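PDB 5NGO: inactive poly [ADP-ribose] polymerase RCD1 from Arabidopsis thaliana, which is an inactive member of the poly(ADP-ribose) polymerase family and is bound by the downy mildew effector HaRxL106, which suppresses plant immunity through this interaction. Local coordinates for residues G32-E37 with A76-G81; Y163-I168 with T172-E177; F88-I93 with A110-V115. All coordinates share one frame; numbering follows the deposited sequence.

Contact 1: residues G32-E37 with A76-G81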
ATOM      1  N   GLY A  32     -10.694  -5.758   8.873  1.00 42.10           N
ATOM      2  CA  GLY A  32     -11.819  -5.855   7.971  1.00 42.38           C
ATOM      3  C   GLY A  32     -11.363  -6.077   6.568  1.00 41.64           C
ATOM      4  O   GLY A  32     -10.246  -5.787   6.239  1.00 39.59           O
ATOM      5  N   ARG A  33     -12.289  -6.517   5.724  1.00 43.14           N
ATOM      6  CA  ARG A  33     -12.047  -6.734   4.289  1.00 43.82           C
ATOM      7  C   ARG A  33     -13.161  -6.098   3.494  1.00 45.10           C
ATOM      8  O   ARG A  33     -14.284  -6.267   3.882  1.00 47.37           O
ATOM      9  CB  ARG A  33     -11.922  -8.202   3.988  1.00 44.01           C
ATOM     10  CG  ARG A  33     -11.481  -8.531   2.560  1.00 44.90           C
ATOM     11  CD  ARG A  33     -11.302 -10.035   2.287  1.00 45.37           C
ATOM     12  NE  ARG A  33     -12.565 -10.730   2.525  1.00 48.00           N
ATOM     13  CZ  ARG A  33     -13.588 -10.863   1.662  1.00 50.62           C
ATOM     14  NH1 ARG A  33     -13.531 -10.372   0.409  1.00 52.17           N
ATOM     15  NH2 ARG A  33     -14.690 -11.499   2.055  1.00 51.87           N
ATOM     16  N   PHE A  34     -12.826  -5.312   2.466  1.00 44.96           N
ATOM     17  CA  PHE A  34     -13.820  -4.670   1.628  1.00 44.63           C
ATOM     18  C   PHE A  34     -14.594  -5.678   0.801  1.00 43.97           C
ATOM     19  O   PHE A  34     -13.973  -6.468   0.131  1.00 46.24           O
ATOM     20  CB  PHE A  34     -13.135  -3.817   0.571  1.00 46.02           C
ATOM     21  CG  PHE A  34     -12.361  -2.641   1.115  1.00 46.38           C
ATOM     22  CD1 PHE A  34     -13.028  -1.475   1.478  1.00 47.05           C
ATOM     23  CD2 PHE A  34     -10.975  -2.674   1.231  1.00 43.33           C
ATOM     24  CE1 PHE A  34     -12.326  -0.366   1.951  1.00 46.84           C
ATOM     25  CE2 PHE A  34     -10.271  -1.585   1.723  1.00 44.17           C
ATOM     26  CZ  PHE A  34     -10.949  -0.426   2.091  1.00 46.16           C
ATOM     27  N   SER A  35     -15.912  -5.694   0.917  1.00 44.24           N
ATOM     28  CA  SER A  35     -16.730  -6.717   0.313  1.00 44.48           C
ATOM     29  C   SER A  35     -17.931  -6.015  -0.273  1.00 43.33           C
ATOM     30  O   SER A  35     -18.867  -5.666   0.434  1.00 44.73           O
ATOM     31  CB  SER A  35     -17.176  -7.802   1.317  1.00 45.35           C
ATOM     32  OG  SER A  35     -17.827  -8.829   0.595  1.00 48.47           O
ATOM     33  N   SER A  36     -17.921  -5.808  -1.575  1.00 42.20           N
ATOM     34  CA  SER A  36     -18.989  -5.144  -2.307  1.00 44.66           C
ATOM     35  C   SER A  36     -18.862  -5.412  -3.794  1.00 45.63           C
ATOM     36  O   SER A  36     -17.851  -5.929  -4.240  1.00 42.97           O
ATOM     37  CB  SER A  36     -18.938  -3.626  -2.093  1.00 43.96           C
ATOM     38  OG  SER A  36     -17.798  -3.028  -2.668  1.00 41.97           O
ATOM     39  N   GLU A  37     -19.873  -5.029  -4.560  1.00 48.94           N
ATOM     40  CA  GLU A  37     -19.845  -5.231  -6.002  1.00 50.48           C
ATOM     41  C   GLU A  37     -18.745  -4.411  -6.673  1.00 48.30           C
ATOM     42  O   GLU A  37     -18.120  -4.876  -7.629  1.00 48.90           O
ATOM     43  CB  GLU A  37     -21.166  -4.890  -6.663  1.00 53.77           C
ATOM     44  CG  GLU A  37     -22.370  -5.618  -6.143  1.00 58.08           C
ATOM     45  CD  GLU A  37     -23.603  -5.365  -6.967  1.00 63.05           C
ATOM     46  OE1 GLU A  37     -23.662  -4.371  -7.760  1.00 65.60           O
ATOM     47  OE2 GLU A  37     -24.525  -6.200  -6.808  1.00 66.10           O
ATOM     48  N   ALA A  76     -14.753   6.495   0.345  1.00 77.28           N
ATOM     49  CA  ALA A  76     -14.479   6.856  -1.046  1.00 77.14           C
ATOM     50  C   ALA A  76     -13.626   5.823  -1.814  1.00 75.59           C
ATOM     51  O   ALA A  76     -13.869   5.591  -2.997  1.00 74.56           O
ATOM     52  CB  ALA A  76     -13.817   8.227  -1.109  1.00 78.22           C
ATOM     53  N   VAL A  77     -12.671   5.177  -1.142  1.00 74.90           N
ATOM     54  CA  VAL A  77     -11.539   4.515  -1.833  1.00 74.95           C
ATOM     55  C   VAL A  77     -11.823   3.538  -2.963  1.00 73.11           C
ATOM     56  O   VAL A  77     -11.115   3.538  -3.875  1.00 71.80           O
ATOM     57  CB  VAL A  77     -10.574   3.867  -0.812  1.00 75.29           C
ATOM     58  CG1 VAL A  77     -11.062   2.488  -0.375  1.00 74.90           C
ATOM     59  CG2 VAL A  77      -9.157   3.795  -1.368  1.00 75.49           C
ATOM     60  N   MET A  78     -12.924   2.785  -2.896  1.00 70.88           N
ATOM     61  CA  MET A  78     -13.244   1.780  -3.915  1.00 71.00           C
ATOM     62  C   MET A  78     -13.823   2.339  -5.203  1.00 74.16           C
ATOM     63  O   MET A  78     -13.427   1.909  -6.276  1.00 73.87           O
ATOM     64  CB  MET A  78     -14.163   0.689  -3.346  1.00 69.58           C
ATOM     65  CG  MET A  78     -13.410  -0.235  -2.350  1.00 65.97           C
ATOM     66  SD  MET A  78     -12.422  -1.456  -3.311  1.00 66.08           S
ATOM     67  CE  MET A  78     -10.869  -1.441  -2.419  1.00 66.15           C
ATOM     68  N   MET A  79     -14.767   3.263  -5.108  1.00 78.19           N
ATOM     69  CA  MET A  79     -15.520   3.727  -6.293  1.00 84.37           C
ATOM     70  C   MET A  79     -14.746   4.752  -7.141  1.00 84.14           C
ATOM     71  O   MET A  79     -14.715   4.629  -8.367  1.00 81.69           O
ATOM     72  CB  MET A  79     -16.867   4.311  -5.858  1.00 89.30           C
ATOM     73  CG  MET A  79     -17.887   4.446  -6.985  1.00 92.34           C
ATOM     74  SD  MET A  79     -19.603   4.370  -6.457  1.00 99.71           S
ATOM     75  CE  MET A  79     -19.645   5.316  -4.926  1.00 98.35           C
ATOM     76  N   GLN A  80     -14.130   5.730  -6.491  1.00 84.54           N
ATOM     77  CA  GLN A  80     -13.450   6.821  -7.185  1.00 87.28           C
ATOM     78  C   GLN A  80     -11.924   6.645  -7.314  1.00 84.70           C
ATOM     79  O   GLN A  80     -11.271   7.421  -7.995  1.00 86.29           O
ATOM     80  CB  GLN A  80     -13.791   8.156  -6.517  1.00 91.51           C
ATOM     81  CG  GLN A  80     -15.283   8.439  -6.450  1.00 94.93           C
ATOM     82  CD  GLN A  80     -15.660   9.124  -5.164  1.00 96.70           C
ATOM     83  OE1 GLN A  80     -16.671   8.794  -4.530  1.00 96.97           O
ATOM     84  NE2 GLN A  80     -14.872  10.124  -4.776  1.00 95.89           N
ATOM     85  N   GLY A  81     -11.371   5.619  -6.674  1.00 84.28           N
ATOM     86  CA  GLY A  81      -9.940   5.317  -6.719  1.00 80.39           C
ATOM     87  C   GLY A  81      -9.062   5.831  -5.578  1.00 79.53           C
ATOM     88  O   GLY A  81      -9.551   6.306  -4.541  1.00 79.13           O
TER

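Contact 2: residues Y163-I168 with T172-E177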
ATOM      1  N   TYR A 163       7.776   1.302  -1.059  1.00 50.53           N
ATOM      2  CA  TYR A 163       7.458   1.212  -2.472  1.00 48.98           C
ATOM      3  C   TYR A 163       6.856   2.530  -2.916  1.00 49.02           C
ATOM      4  O   TYR A 163       6.150   3.185  -2.140  1.00 49.15           O
ATOM      5  CB  TYR A 163       6.437   0.123  -2.719  1.00 45.99           C
ATOM      6  CG  TYR A 163       6.826  -1.268  -2.264  1.00 44.82           C
ATOM      7  CD1 TYR A 163       7.968  -1.882  -2.724  1.00 44.68           C
ATOM      8  CD2 TYR A 163       6.005  -1.982  -1.399  1.00 43.47           C
ATOM      9  CE1 TYR A 163       8.346  -3.144  -2.258  1.00 44.89           C
ATOM     10  CE2 TYR A 163       6.328  -3.241  -0.973  1.00 43.40           C
ATOM     11  CZ  TYR A 163       7.505  -3.833  -1.421  1.00 43.37           C
ATOM     12  OH  TYR A 163       7.796  -5.106  -1.017  1.00 44.03           O
ATOM     13  N   ILE A 164       7.175   2.931  -4.146  1.00 48.85           N
ATOM     14  CA  ILE A 164       6.574   4.108  -4.769  1.00 49.31           C
ATOM     15  C   ILE A 164       5.845   3.582  -5.987  1.00 46.36           C
ATOM     16  O   ILE A 164       6.464   2.980  -6.861  1.00 46.64           O
ATOM     17  CB  ILE A 164       7.635   5.126  -5.243  1.00 54.36           C
ATOM     18  CG1 ILE A 164       8.556   5.558  -4.102  1.00 58.68           C
ATOM     19  CG2 ILE A 164       6.968   6.347  -5.864  1.00 55.92           C
ATOM     20  CD1 ILE A 164       7.919   6.506  -3.115  1.00 60.82           C
ATOM     21  N   VAL A 165       4.530   3.777  -6.028  1.00 43.67           N
ATOM     22  CA  VAL A 165       3.738   3.473  -7.215  1.00 42.54           C
ATOM     23  C   VAL A 165       3.450   4.804  -7.897  1.00 43.75           C
ATOM     24  O   VAL A 165       2.898   5.725  -7.270  1.00 42.92           O
ATOM     25  CB  VAL A 165       2.438   2.746  -6.852  1.00 40.81           C
ATOM     26  CG1 VAL A 165       1.540   2.600  -8.062  1.00 41.31           C
ATOM     27  CG2 VAL A 165       2.755   1.397  -6.238  1.00 39.89           C
ATOM     28  N   TRP A 166       3.830   4.909  -9.175  1.00 44.73           N
ATOM     29  CA  TRP A 166       3.692   6.190  -9.923  1.00 46.82           C
ATOM     30  C   TRP A 166       2.220   6.526 -10.145  1.00 45.72           C
ATOM     31  O   TRP A 166       1.382   5.632 -10.215  1.00 44.57           O
ATOM     32  CB  TRP A 166       4.426   6.142 -11.263  1.00 47.53           C
ATOM     33  CG  TRP A 166       5.832   5.672 -11.118  1.00 48.18           C
ATOM     34  CD1 TRP A 166       6.369   4.501 -11.594  1.00 47.95           C
ATOM     35  CD2 TRP A 166       6.868   6.319 -10.376  1.00 48.09           C
ATOM     36  NE1 TRP A 166       7.681   4.406 -11.220  1.00 48.97           N
ATOM     37  CE2 TRP A 166       8.011   5.504 -10.465  1.00 48.96           C
ATOM     38  CE3 TRP A 166       6.939   7.516  -9.651  1.00 49.32           C
ATOM     39  CZ2 TRP A 166       9.225   5.855  -9.870  1.00 51.42           C
ATOM     40  CZ3 TRP A 166       8.135   7.867  -9.055  1.00 50.91           C
ATOM     41  CH2 TRP A 166       9.270   7.039  -9.168  1.00 51.98           C
ATOM     42  N   ASN A 167       1.913   7.815 -10.256  1.00 47.37           N
ATOM     43  CA  ASN A 167       0.524   8.276 -10.379  1.00 48.36           C
ATOM     44  C   ASN A 167      -0.249   7.574 -11.488  1.00 47.60           C
ATOM     45  O   ASN A 167      -1.372   7.141 -11.257  1.00 44.75           O
ATOM     46  CB  ASN A 167       0.470   9.793 -10.541  1.00 52.86           C
ATOM     47  CG  ASN A 167       0.707  10.521  -9.219  1.00 57.05           C
ATOM     48  OD1 ASN A 167       1.088   9.916  -8.217  1.00 59.57           O
ATOM     49  ND2 ASN A 167       0.490  11.829  -9.208  1.00 58.70           N
ATOM     50  N   ILE A 168       0.374   7.407 -12.641  1.00 47.40           N
ATOM     51  CA  ILE A 168      -0.217   6.699 -13.774  1.00 47.49           C
ATOM     52  C   ILE A 168      -0.688   5.266 -13.432  1.00 46.21           C
ATOM     53  O   ILE A 168      -1.649   4.762 -14.005  1.00 46.79           O
ATOM     54  CB  ILE A 168       0.720   6.676 -15.030  1.00 49.17           C
ATOM     55  CG1 ILE A 168       2.087   6.003 -14.778  1.00 49.48           C
ATOM     56  CG2 ILE A 168       0.868   8.053 -15.656  1.00 50.62           C
ATOM     57  CD1 ILE A 168       2.702   5.426 -16.024  1.00 51.10           C
ATOM     58  N   THR A 172      -4.453   0.990 -11.518  1.00 42.90           N
ATOM     59  CA  THR A 172      -4.234  -0.329 -12.119  1.00 42.12           C
ATOM     60  C   THR A 172      -3.410  -1.272 -11.241  1.00 40.80           C
ATOM     61  O   THR A 172      -3.629  -2.469 -11.268  1.00 41.84           O
ATOM     62  CB  THR A 172      -3.498  -0.170 -13.479  1.00 41.70           C
ATOM     63  OG1 THR A 172      -2.387   0.716 -13.326  1.00 39.94           O
ATOM     64  CG2 THR A 172      -4.414   0.387 -14.529  1.00 42.18           C
ATOM     65  N   HIS A 173      -2.476  -0.732 -10.470  1.00 39.78           N
ATOM     66  CA  HIS A 173      -1.417  -1.524  -9.832  1.00 39.60           C
ATOM     67  C   HIS A 173      -1.579  -1.638  -8.297  1.00 39.50           C
ATOM     68  O   HIS A 173      -0.704  -2.215  -7.647  1.00 41.49           O
ATOM     69  CB  HIS A 173      -0.062  -0.892 -10.185  1.00 39.67           C
ATOM     70  CG  HIS A 173       0.367  -1.121 -11.605  1.00 40.42           C
ATOM     71  ND1 HIS A 173       1.097  -2.226 -11.925  1.00 42.40           N
ATOM     72  CD2 HIS A 173       0.276  -0.389 -12.746  1.00 42.15           C
ATOM     73  CE1 HIS A 173       1.395  -2.212 -13.215  1.00 43.72           C
ATOM     74  NE2 HIS A 173       0.919  -1.096 -13.729  1.00 43.10           N
ATOM     75  N   ILE A 174      -2.672  -1.111  -7.725  1.00 38.62           N
ATOM     76  CA  ILE A 174      -2.921  -1.208  -6.279  1.00 37.55           C
ATOM     77  C   ILE A 174      -4.351  -1.668  -6.013  1.00 37.54           C
ATOM     78  O   ILE A 174      -5.286  -1.047  -6.490  1.00 38.38           O
ATOM     79  CB  ILE A 174      -2.701   0.148  -5.556  1.00 37.49           C
ATOM     80  CG1 ILE A 174      -1.290   0.661  -5.808  1.00 37.49           C
ATOM     81  CG2 ILE A 174      -2.952  -0.005  -4.038  1.00 36.53           C
ATOM     82  CD1 ILE A 174      -1.041   2.069  -5.322  1.00 38.32           C
ATOM     83  N   PHE A 175      -4.515  -2.751  -5.269  1.00 38.06           N
ATOM     84  CA  PHE A 175      -5.831  -3.147  -4.797  1.00 37.98           C
ATOM     85  C   PHE A 175      -5.868  -3.077  -3.256  1.00 37.86           C
ATOM     86  O   PHE A 175      -5.259  -3.913  -2.598  1.00 35.83           O
ATOM     87  CB  PHE A 175      -6.208  -4.549  -5.267  1.00 38.32           C
ATOM     88  CG  PHE A 175      -7.513  -5.026  -4.719  1.00 37.93           C
ATOM     89  CD1 PHE A 175      -8.699  -4.403  -5.059  1.00 38.10           C
ATOM     90  CD2 PHE A 175      -7.554  -6.082  -3.824  1.00 39.47           C
ATOM     91  CE1 PHE A 175      -9.912  -4.836  -4.542  1.00 39.15           C
ATOM     92  CE2 PHE A 175      -8.769  -6.529  -3.293  1.00 39.58           C
ATOM     93  CZ  PHE A 175      -9.938  -5.904  -3.644  1.00 39.22           C
ATOM     94  N   PRO A 176      -6.581  -2.083  -2.687  1.00 39.16           N
ATOM     95  CA  PRO A 176      -6.817  -2.038  -1.244  1.00 38.58           C
ATOM     96  C   PRO A 176      -7.711  -3.142  -0.795  1.00 38.17           C
ATOM     97  O   PRO A 176      -8.799  -3.237  -1.285  1.00 39.86           O
ATOM     98  CB  PRO A 176      -7.487  -0.669  -1.020  1.00 40.00           C
ATOM     99  CG  PRO A 176      -7.552  -0.006  -2.332  1.00 41.00           C
ATOM    100  CD  PRO A 176      -7.293  -1.008  -3.392  1.00 39.84           C
ATOM    101  N   GLU A 177      -7.252  -3.984   0.108  1.00 38.70           N
ATOM    102  CA  GLU A 177      -7.988  -5.191   0.440  1.00 40.59           C
ATOM    103  C   GLU A 177      -8.470  -5.270   1.865  1.00 39.91           C
ATOM    104  O   GLU A 177      -9.584  -5.704   2.111  1.00 43.81           O
ATOM    105  CB  GLU A 177      -7.130  -6.423   0.122  1.00 42.49           C
ATOM    106  CG  GLU A 177      -7.940  -7.710   0.098  1.00 44.13           C
ATOM    107  CD  GLU A 177      -7.229  -8.882  -0.409  1.00 45.03           C
ATOM    108  OE1 GLU A 177      -5.989  -8.842  -0.515  1.00 46.53           O
ATOM    109  OE2 GLU A 177      -7.905  -9.893  -0.690  1.00 46.60           O
TER

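Contact 3: residues F88-I93 with A110-V115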
ATOM      1  N   PHE A  88      -3.965  10.565  -1.221  1.00 73.67           N
ATOM      2  CA  PHE A  88      -2.939   9.541  -0.950  1.00 67.49           C
ATOM      3  C   PHE A  88      -1.615   9.837  -1.660  1.00 67.77           C
ATOM      4  O   PHE A  88      -0.660   9.109  -1.454  1.00 65.76           O
ATOM      5  CB  PHE A  88      -3.404   8.144  -1.373  1.00 64.31           C
ATOM      6  CG  PHE A  88      -4.382   7.488  -0.437  1.00 62.58           C
ATOM      7  CD1 PHE A  88      -3.982   6.894   0.753  1.00 60.33           C
ATOM      8  CD2 PHE A  88      -5.744   7.457  -0.760  1.00 61.57           C
ATOM      9  CE1 PHE A  88      -4.906   6.286   1.601  1.00 59.83           C
ATOM     10  CE2 PHE A  88      -6.674   6.829   0.068  1.00 61.17           C
ATOM     11  CZ  PHE A  88      -6.247   6.245   1.252  1.00 60.53           C
ATOM     12  N   ILE A  89      -1.556  10.891  -2.463  1.00 72.15           N
ATOM     13  CA  ILE A  89      -0.364  11.235  -3.225  1.00 73.91           C
ATOM     14  C   ILE A  89       0.551  12.009  -2.282  1.00 75.55           C
ATOM     15  O   ILE A  89       0.087  12.954  -1.609  1.00 76.44           O
ATOM     16  CB  ILE A  89      -0.660  12.106  -4.493  1.00 73.58           C
ATOM     17  CG1 ILE A  89      -1.886  11.634  -5.274  1.00 73.96           C
ATOM     18  CG2 ILE A  89       0.596  12.252  -5.327  1.00 75.64           C
ATOM     19  CD1 ILE A  89      -1.893  10.163  -5.525  1.00 74.20           C
ATOM     20  N   ARG A  90       1.819  11.610  -2.233  1.00 76.39           N
ATOM     21  CA  ARG A  90       2.805  12.327  -1.437  1.00 79.38           C
ATOM     22  C   ARG A  90       4.082  12.624  -2.213  1.00 79.03           C
ATOM     23  O   ARG A  90       4.501  11.887  -3.086  1.00 72.70           O
ATOM     24  CB  ARG A  90       3.108  11.670  -0.053  1.00 79.64           C
ATOM     25  CG  ARG A  90       3.947  10.437  -0.003  1.00 81.60           C
ATOM     26  CD  ARG A  90       4.062  10.007   1.466  1.00 85.05           C
ATOM     27  NE  ARG A  90       5.450   9.771   1.912  1.00 87.85           N
ATOM     28  CZ  ARG A  90       5.815   9.201   3.067  1.00 87.12           C
ATOM     29  NH1 ARG A  90       4.908   8.782   3.958  1.00 89.38           N
ATOM     30  NH2 ARG A  90       7.114   9.044   3.333  1.00 85.68           N
ATOM     31  N   LYS A  91       4.735  13.720  -1.826  1.00 81.88           N
ATOM     32  CA  LYS A  91       6.064  14.064  -2.292  1.00 83.07           C
ATOM     33  C   LYS A  91       7.091  13.650  -1.240  1.00 80.96           C
ATOM     34  O   LYS A  91       7.036  14.135  -0.128  1.00 79.96           O
ATOM     35  CB  LYS A  91       6.136  15.571  -2.525  1.00 86.38           C
ATOM     36  CG  LYS A  91       7.434  16.066  -3.152  1.00 90.33           C
ATOM     37  CD  LYS A  91       7.284  17.460  -3.762  1.00 94.99           C
ATOM     38  CE  LYS A  91       8.635  18.092  -4.056  1.00 98.20           C
ATOM     39  NZ  LYS A  91       9.251  18.673  -2.827  1.00100.13           N
ATOM     40  N   SER A  92       8.029  12.770  -1.586  1.00 80.02           N
ATOM     41  CA  SER A  92       9.123  12.359  -0.667  1.00 79.05           C
ATOM     42  C   SER A  92      10.481  12.678  -1.294  1.00 81.28           C
ATOM     43  O   SER A  92      10.556  13.391  -2.290  1.00 81.94           O
ATOM     44  CB  SER A  92       9.050  10.859  -0.319  1.00 75.58           C
ATOM     45  OG  SER A  92       9.653  10.045  -1.315  1.00 73.68           O
ATOM     46  N   ILE A  93      11.543  12.117  -0.717  1.00 81.55           N
ATOM     47  CA  ILE A  93      12.889  12.210  -1.273  1.00 83.71           C
ATOM     48  C   ILE A  93      13.033  11.350  -2.526  1.00 80.38           C
ATOM     49  O   ILE A  93      13.872  11.624  -3.364  1.00 79.92           O
ATOM     50  CB  ILE A  93      13.978  11.807  -0.235  1.00 87.31           C
ATOM     51  CG1 ILE A  93      13.689  10.468   0.451  1.00 85.63           C
ATOM     52  CG2 ILE A  93      14.158  12.901   0.821  1.00 89.64           C
ATOM     53  CD1 ILE A  93      14.955   9.740   0.874  1.00 88.15           C
ATOM     54  N   ALA A 110       3.187   3.597  10.833  1.00 51.71           N
ATOM     55  CA  ALA A 110       2.077   3.521  11.786  1.00 53.23           C
ATOM     56  C   ALA A 110       1.702   4.873  12.399  1.00 56.51           C
ATOM     57  O   ALA A 110       0.520   5.205  12.491  1.00 57.52           O
ATOM     58  CB  ALA A 110       2.380   2.515  12.881  1.00 52.70           C
ATOM     59  N   ARG A 111       2.716   5.652  12.796  1.00 60.48           N
ATOM     60  CA  ARG A 111       2.497   6.977  13.370  1.00 64.54           C
ATOM     61  C   ARG A 111       1.949   8.016  12.384  1.00 66.34           C
ATOM     62  O   ARG A 111       1.426   9.042  12.796  1.00 70.67           O
ATOM     63  CB  ARG A 111       3.792   7.498  14.027  1.00 66.95           C
ATOM     64  CG  ARG A 111       4.003   6.858  15.410  1.00 69.97           C
ATOM     65  CD  ARG A 111       4.618   7.812  16.471  1.00 72.71           C
ATOM     66  NE  ARG A 111       3.818   7.802  17.723  1.00 74.45           N
ATOM     67  CZ  ARG A 111       3.834   6.845  18.644  1.00 74.94           C
ATOM     68  NH1 ARG A 111       4.640   5.790  18.542  1.00 76.47           N
ATOM     69  NH2 ARG A 111       3.063   6.959  19.709  1.00 74.57           N
ATOM     70  N   TYR A 112       2.071   7.737  11.094  1.00 65.51           N
ATOM     71  CA  TYR A 112       1.574   8.620  10.046  1.00 67.34           C
ATOM     72  C   TYR A 112       0.088   8.297   9.676  1.00 62.27           C
ATOM     73  O   TYR A 112      -0.491   8.986   8.838  1.00 59.94           O
ATOM     74  CB  TYR A 112       2.569   8.559   8.891  1.00 73.77           C
ATOM     75  CG  TYR A 112       2.371   9.572   7.789  1.00 81.33           C
ATOM     76  CD1 TYR A 112       1.513   9.306   6.725  1.00 84.58           C
ATOM     77  CD2 TYR A 112       3.051  10.788   7.799  1.00 88.22           C
ATOM     78  CE1 TYR A 112       1.331  10.220   5.676  1.00 87.54           C
ATOM     79  CE2 TYR A 112       2.886  11.724   6.762  1.00 91.67           C
ATOM     80  CZ  TYR A 112       2.026  11.429   5.705  1.00 90.55           C
ATOM     81  OH  TYR A 112       1.857  12.338   4.688  1.00 88.70           O
ATOM     82  N   CYS A 113      -0.514   7.317  10.355  1.00 57.00           N
ATOM     83  CA  CYS A 113      -1.951   7.117  10.320  1.00 55.30           C
ATOM     84  C   CYS A 113      -2.669   8.050  11.289  1.00 57.44           C
ATOM     85  O   CYS A 113      -2.490   7.941  12.492  1.00 56.14           O
ATOM     86  CB  CYS A 113      -2.309   5.660  10.662  1.00 53.12           C
ATOM     87  SG  CYS A 113      -1.594   4.389   9.573  1.00 47.66           S
ATOM     88  N   ASP A 114      -3.464   8.971  10.756  1.00 58.83           N
ATOM     89  CA  ASP A 114      -4.219   9.948  11.556  1.00 63.03           C
ATOM     90  C   ASP A 114      -5.166   9.327  12.577  1.00 62.17           C
ATOM     91  O   ASP A 114      -5.969   8.463  12.246  1.00 60.68           O
ATOM     92  CB  ASP A 114      -5.047  10.871  10.655  1.00 66.15           C
ATOM     93  CG  ASP A 114      -4.196  11.882   9.893  1.00 70.09           C
ATOM     94  OD1 ASP A 114      -2.963  11.681   9.740  1.00 72.30           O
ATOM     95  OD2 ASP A 114      -4.782  12.877   9.424  1.00 72.94           O
ATOM     96  N   VAL A 115      -5.072   9.799  13.809  1.00 62.24           N
ATOM     97  CA  VAL A 115      -6.041   9.490  14.858  1.00 61.52           C
ATOM     98  C   VAL A 115      -7.397  10.141  14.546  1.00 61.18           C
ATOM     99  O   VAL A 115      -7.450  11.287  14.131  1.00 61.38           O
ATOM    100  CB  VAL A 115      -5.502   9.951  16.242  1.00 62.90           C
ATOM    101  CG1 VAL A 115      -6.600  10.146  17.257  1.00 64.95           C
ATOM    102  CG2 VAL A 115      -4.495   8.959  16.771  1.00 62.59           C
TER

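Contact 1: residues G32-E37 with A76-G81
M78, whose side chain meets the ring of F34, has its carbonyl O hydrogen-bonded by NE of R42, which ties the short helix 77-80 to the long helix 37-57. No hydrogen bond joins the two segments themselves; what holds them together is apolar packing round one aromatic ring. CE of M78 lies over a face of F34, 4.1 Å from the ring centroid and 20° off the ring normal, a CH-pi contact displaced toward the CD2-CG side, where CE is 3.9 Å from CD2 of F34. The sulfur follows more distantly, SD of M78 being 5.0 Å from the F34 centroid, and completes a Met-aromatic contact. The methionine is bent at both its later torsions (chi2 -79°, chi3 136°), which folds the thioether back so that its methyl, and not SD, comes closest to the ring. CG of M78 lies over the same face, nearer the opposite rim, against CD1 of F34. In the fold, F34 directly follows 28-33, the edge strand of the mixed sheet of this PARP domain, and the ring packs between that edge and helix 77-80, with A39, P176 and V179 also against it. The V77 side chain crosses that of F34 at about a right angle, its CG1 touching CZ of F34 at 3.8 Å. Two residues beyond F34 the chain turns into helix 37-57, and there OG of S36 acts as N-cap by hydrogen bonding to N of A39. A39 and I38, in the first turn of that helix, also pack on M78.

Contact 2: residues Y163-I168 with T172-E177
CD1 of I174 is pressed against the branch point of V165, 3.8 Å from CG1 of V165 and 4.0 Å from its CG2, so that the methyl meets both arms of the valine. The two side chains run past one another in opposite senses. I174 is extended at its second torsion (chi2 171°), which carries CD1 forward to reach V165. Next to this pair, CB of H173 lies 4.4 Å from CG1 of V165, a looser contact on the flank. Although both strands belong to the same mixed sheet, 162-165 and 174-182 are not neighbours in it: V165 bonds through its backbone to I98, and F175 to R127. Three strands lie between the two, so the meeting of their side chains suggests a bent sheet, consistent with the split beta core of the ADP-ribosyltransferase fold. Around it, L100 and V128 pack on V165 and C126 on I174. Where the chain turns between the strands, OG1 of T172 is 4.2 Å from O of I168, too far for a bond, and is hydrogen-bonded instead to O of N169. Helix 37-57 lies behind H173, with Q49 and T53 touching its side chain.

Contact 3: residues F88-I93 with A110-V115
The nicotinamide cleft of the PARP fold is probably where this contact belongs: the Ser-Ala-Arg-Tyr-Cys run ending at C113 matches the Ser-Ala-Asn-Tyr-Cys of PARP1, whose tyrosine stacks on nicotinamide, and Y112 probably takes that tyrosine's place. Facing Y112 is R90 of the short strand 89-91. NH1 of R90 stands 4.2 Å above the plane of the Y112 ring, over its centre, while CZ of R90 is 5.3 Å from the Y112 centroid and 16° off the normal. The guanidinium is turned obliquely to the ring, neither flat on it nor edge-on, and at this distance the cation-pi attraction is weak at most. R90 leaves its strand with CG between the backbone N and the carbonyl carbon (chi1 75°) and then runs out extended at chi2, which carries the guanidinium toward the tyrosine. R90 also touches H99 in strand 98-102, a residue that probably stands where active relatives carry the tyrosine of the His-Tyr-Glu triad; L67, against which F88 packs, likewise seems to replace the triad histidine. Both changes accord with the inactive status of this domain. R90 therefore touches two residues that probably border the cleft. Behind it, OG of S92 is hydrogen-bonded to NE2 of H99. On the other segment, P68 packs against Y112, and N of C113 bonds to O of A110 at 3.2 Å, closing the turn from which the tyrosine projects.

Contacts 1 and 2, with centres about 15 Å apart, share the sheet: strands 28-33 and 174-182 are neighbours, and N of F34 probably bonds to O of E177 at 3.3 Å. P176 of contact 2 also packs under F34 and M78. Contact 3 reaches contact 1 at CG2 of V77, 4.2 Å from CE2 of F88, where the chain passes from helix 77-80 toward strand 89-91; their centres are about 20 Å apart. Between contacts 2 and 3, OD1 of N167 lies 3.7 Å from CG2 of I89. Contact 3 probably borders the nicotinamide cleft; contacts 1 and 2 are buried packing, and strand 162-165 adjoins strand 98-102, which carries H99.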